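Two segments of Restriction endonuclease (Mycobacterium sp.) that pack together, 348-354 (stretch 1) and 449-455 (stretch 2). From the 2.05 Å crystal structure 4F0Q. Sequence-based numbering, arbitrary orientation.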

ATOM      1  N   THR A 348       6.375  -3.755   6.560  1.00 29.78           N
ATOM      2  CA  THR A 348       6.012  -4.710   5.522  1.00 28.55           C
ATOM      3  C   THR A 348       6.376  -4.143   4.148  1.00 28.86           C
ATOM      4  O   THR A 348       6.274  -2.935   3.917  1.00 26.73           O
ATOM      5  CB  THR A 348       4.511  -5.107   5.588  1.00 22.54           C
ATOM      6  OG1 THR A 348       4.285  -6.281   4.798  1.00 23.88           O
ATOM      7  CG2 THR A 348       3.616  -3.980   5.094  1.00 21.69           C
ATOM      8  N   PRO A 349       6.848  -5.013   3.241  1.00 26.34           N
ATOM      9  CA  PRO A 349       7.237  -4.573   1.899  1.00 21.56           C
ATOM     10  C   PRO A 349       6.053  -4.490   0.938  1.00 28.05           C
ATOM     11  O   PRO A 349       5.325  -5.468   0.760  1.00 28.38           O
ATOM     12  CB  PRO A 349       8.211  -5.664   1.449  1.00 24.68           C
ATOM     13  CG  PRO A 349       7.756  -6.884   2.171  1.00 29.32           C
ATOM     14  CD  PRO A 349       7.215  -6.418   3.494  1.00 28.51           C
ATOM     15  N   VAL A 350       5.862  -3.322   0.334  1.00 28.44           N
ATOM     16  CA  VAL A 350       4.859  -3.158  -0.710  1.00 25.77           C
ATOM     17  C   VAL A 350       5.531  -2.941  -2.064  1.00 25.24           C
ATOM     18  O   VAL A 350       6.406  -2.081  -2.212  1.00 22.95           O
ATOM     19  CB  VAL A 350       3.856  -2.020  -0.394  1.00 26.21           C
ATOM     20  CG1 VAL A 350       2.957  -2.412   0.768  1.00 25.15           C
ATOM     21  CG2 VAL A 350       4.577  -0.723  -0.092  1.00 28.97           C
ATOM     22  N   VAL A 351       5.126  -3.743  -3.044  1.00 28.85           N
ATOM     23  CA  VAL A 351       5.735  -3.714  -4.368  1.00 25.68           C
ATOM     24  C   VAL A 351       5.191  -2.562  -5.206  1.00 22.14           C
ATOM     25  O   VAL A 351       3.978  -2.349  -5.284  1.00 24.45           O
ATOM     26  CB  VAL A 351       5.517  -5.047  -5.111  1.00 26.15           C
ATOM     27  CG1 VAL A 351       6.232  -5.037  -6.453  1.00 25.64           C
ATOM     28  CG2 VAL A 351       5.999  -6.208  -4.258  1.00 26.23           C
ATOM     29  N   VAL A 352       6.100  -1.818  -5.826  1.00 19.56           N
ATOM     30  CA  VAL A 352       5.725  -0.680  -6.652  1.00 21.26           C
ATOM     31  C   VAL A 352       5.869  -1.006  -8.134  1.00 20.63           C
ATOM     32  O   VAL A 352       6.959  -1.316  -8.611  1.00 20.60           O
ATOM     33  CB  VAL A 352       6.581   0.558  -6.325  1.00 19.04           C
ATOM     34  CG1 VAL A 352       6.171   1.732  -7.200  1.00 18.39           C
ATOM     35  CG2 VAL A 352       6.458   0.914  -4.853  1.00 17.37           C
ATOM     36  N   LEU A 353       4.757  -0.939  -8.856  1.00 17.15           N
ATOM     37  CA  LEU A 353       4.766  -1.147 -10.296  1.00 14.65           C
ATOM     38  C   LEU A 353       4.772   0.199 -11.007  1.00 14.91           C
ATOM     39  O   LEU A 353       3.884   1.028 -10.803  1.00 20.11           O
ATOM     40  CB  LEU A 353       3.558  -1.980 -10.734  1.00 23.02           C
ATOM     41  CG  LEU A 353       3.712  -3.505 -10.734  1.00 23.89           C
ATOM     42  CD1 LEU A 353       4.065  -4.035  -9.352  1.00 25.50           C
ATOM     43  CD2 LEU A 353       2.445  -4.168 -11.251  1.00 22.58           C
ATOM     44  N   GLY A 354       5.782   0.416 -11.839  1.00 17.48           N
ATOM     45  CA  GLY A 354       5.932   1.683 -12.526  1.00 16.80           C
ATOM     46  C   GLY A 354       5.590   1.623 -14.000  1.00 16.33           C
ATOM     47  O   GLY A 354       5.787   0.601 -14.657  1.00 16.37           O
TER
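Stretch 2, residues 449-455: RPEEVIS

Stretch 2 lies on stretch 1 as a short 3-10 turn resting on one face of a β-strand, a small contact, apolar in its side-chain contacts, with no hydrogen bond between the two segments. Residues 348-354 have the extended conformation of a β-strand that runs on in both directions, so side chains alternate from 349 to 352: Val 350 and Val 352 point away from stretch 2, while Pro 349 and Val 351 point toward it. Stretch 2 is compact instead: from Glu 451 to Ser 455 it forms a 3-10 segment, held by i to i+3 backbone bonds such as Val 453 N to Pro 450 O and Ile 454 N to Glu 451 O, both 2.9 Å. Arg 449 N, in the loop before the segment, donates to Glu 452 OE2 at 2.8 Å; the CA-to-CB bond of Glu 452 points away from stretch 1.

The two stretches run in roughly opposite senses, since Pro 349 lies nearest Ile 454 (CA to CA 6.4 Å) and Val 351 nearest Glu 451 (CA to CA 6.9 Å). Val 351 is the centre of the contact, its branched side chain reaching three residues of stretch 2. Its CG2 lies 3.7 Å from CG1 of Val 453 and 4.4 Å from CG1 of Ile 454; its CG1 is 4.1 Å from CB of Pro 450 and 3.7 Å from Pro 450 O, a van der Waals contact. A compact, β-branched residue suits both the extended backbone and this close packing. The ring of Pro 450 restricts phi (-55°), fitting the turn, and offers apolar carbon to stretch 1. On the N-terminal side, Pro 349 CG meets Ile 454 CG2 at 3.9 Å, apolar carbon against apolar carbon. On the C-terminal side, the CA-to-CB bond of Leu 353 points sideways, but the longer side chain brings CD1 to 4.3 Å from Pro 450 CB. The contact buries 246 Å², counting both sides.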

ATOM      1  N   ARG A 449      10.491 -11.502 -11.611  1.00 22.55           N
ATOM      2  CA  ARG A 449       9.114 -11.212 -11.239  1.00 22.92           C
ATOM      3  C   ARG A 449       9.098 -10.022 -10.287  1.00 26.45           C
ATOM      4  O   ARG A 449      10.044  -9.830  -9.525  1.00 26.15           O
ATOM      5  CB  ARG A 449       8.482 -12.425 -10.555  1.00 26.86           C
ATOM      6  CG  ARG A 449       8.409 -13.677 -11.411  1.00 29.12           C
ATOM      7  CD  ARG A 449       7.799 -14.827 -10.622  1.00 44.13           C
ATOM      8  NE  ARG A 449       7.602 -16.022 -11.437  1.00 52.20           N
ATOM      9  CZ  ARG A 449       7.088 -17.160 -10.982  1.00 50.92           C
ATOM     10  NH1 ARG A 449       6.718 -17.261  -9.712  1.00 49.31           N
ATOM     11  NH2 ARG A 449       6.944 -18.199 -11.794  1.00 39.58           N
ATOM     12  N   PRO A 450       8.027  -9.213 -10.333  1.00 26.28           N
ATOM     13  CA  PRO A 450       7.885  -8.063  -9.433  1.00 26.02           C
ATOM     14  C   PRO A 450       8.001  -8.468  -7.965  1.00 28.13           C
ATOM     15  O   PRO A 450       8.647  -7.769  -7.186  1.00 28.37           O
ATOM     16  CB  PRO A 450       6.471  -7.561  -9.733  1.00 24.56           C
ATOM     17  CG  PRO A 450       6.229  -7.969 -11.142  1.00 23.48           C
ATOM     18  CD  PRO A 450       6.917  -9.295 -11.300  1.00 27.70           C
ATOM     19  N   GLU A 451       7.389  -9.594  -7.610  1.00 30.59           N
ATOM     20  CA  GLU A 451       7.425 -10.115  -6.246  1.00 31.77           C
ATOM     21  C   GLU A 451       8.853 -10.236  -5.717  1.00 24.55           C
ATOM     22  O   GLU A 451       9.127  -9.933  -4.552  1.00 31.23           O
ATOM     23  CB  GLU A 451       6.731 -11.480  -6.183  1.00 33.10           C
ATOM     24  CG  GLU A 451       5.249 -11.467  -6.554  1.00 38.62           C
ATOM     25  CD  GLU A 451       5.004 -11.455  -8.054  1.00 32.55           C
ATOM     26  OE1 GLU A 451       5.986 -11.394  -8.823  1.00 31.45           O
ATOM     27  OE2 GLU A 451       3.826 -11.511  -8.466  1.00 30.73           O
ATOM     28  N   GLU A 452       9.765 -10.654  -6.590  1.00 25.30           N
ATOM     29  CA  GLU A 452      11.167 -10.839  -6.226  1.00 23.48           C
ATOM     30  C   GLU A 452      11.815  -9.567  -5.671  1.00 26.31           C
ATOM     31  O   GLU A 452      12.877  -9.631  -5.050  1.00 26.09           O
ATOM     32  CB  GLU A 452      11.968 -11.369  -7.420  1.00 22.45           C
ATOM     33  CG  GLU A 452      11.479 -12.713  -7.948  1.00 27.47           C
ATOM     34  CD  GLU A 452      12.277 -13.207  -9.145  1.00 28.09           C
ATOM     35  OE1 GLU A 452      13.526 -13.192  -9.086  1.00 24.18           O
ATOM     36  OE2 GLU A 452      11.654 -13.612 -10.149  1.00 29.45           O
ATOM     37  N   VAL A 453      11.171  -8.420  -5.879  1.00 28.93           N
ATOM     38  CA  VAL A 453      11.682  -7.155  -5.355  1.00 24.24           C
ATOM     39  C   VAL A 453      11.707  -7.163  -3.825  1.00 25.19           C
ATOM     40  O   VAL A 453      12.381  -6.342  -3.203  1.00 26.84           O
ATOM     41  CB  VAL A 453      10.868  -5.943  -5.862  1.00 21.70           C
ATOM     42  CG1 VAL A 453       9.643  -5.712  -4.987  1.00 21.02           C
ATOM     43  CG2 VAL A 453      11.735  -4.694  -5.897  1.00 23.22           C
ATOM     44  N   ILE A 454      10.974  -8.097  -3.223  1.00 29.55           N
ATOM     45  CA  ILE A 454      10.988  -8.247  -1.773  1.00 29.82           C
ATOM     46  C   ILE A 454      12.363  -8.723  -1.298  1.00 30.50           C
ATOM     47  O   ILE A 454      12.803  -8.393  -0.196  1.00 31.32           O
ATOM     48  CB  ILE A 454       9.884  -9.219  -1.299  1.00 27.50           C
ATOM     49  CG1 ILE A 454       8.507  -8.690  -1.702  1.00 27.34           C
ATOM     50  CG2 ILE A 454       9.939  -9.419   0.208  1.00 30.98           C
ATOM     51  CD1 ILE A 454       7.362  -9.591  -1.297  1.00 32.85           C
ATOM     52  N   SER A 455      13.053  -9.473  -2.152  1.00 32.25           N
ATOM     53  CA  SER A 455      14.359 -10.027  -1.802  1.00 33.74           C
ATOM     54  C   SER A 455      15.488  -8.998  -1.880  1.00 32.57           C
ATOM     55  O   SER A 455      16.642  -9.313  -1.588  1.00 31.52           O
ATOM     56  CB  SER A 455      14.685 -11.234  -2.685  1.00 35.54           C
ATOM     57  OG  SER A 455      13.741 -12.273  -2.495  1.00 39.64           O
TER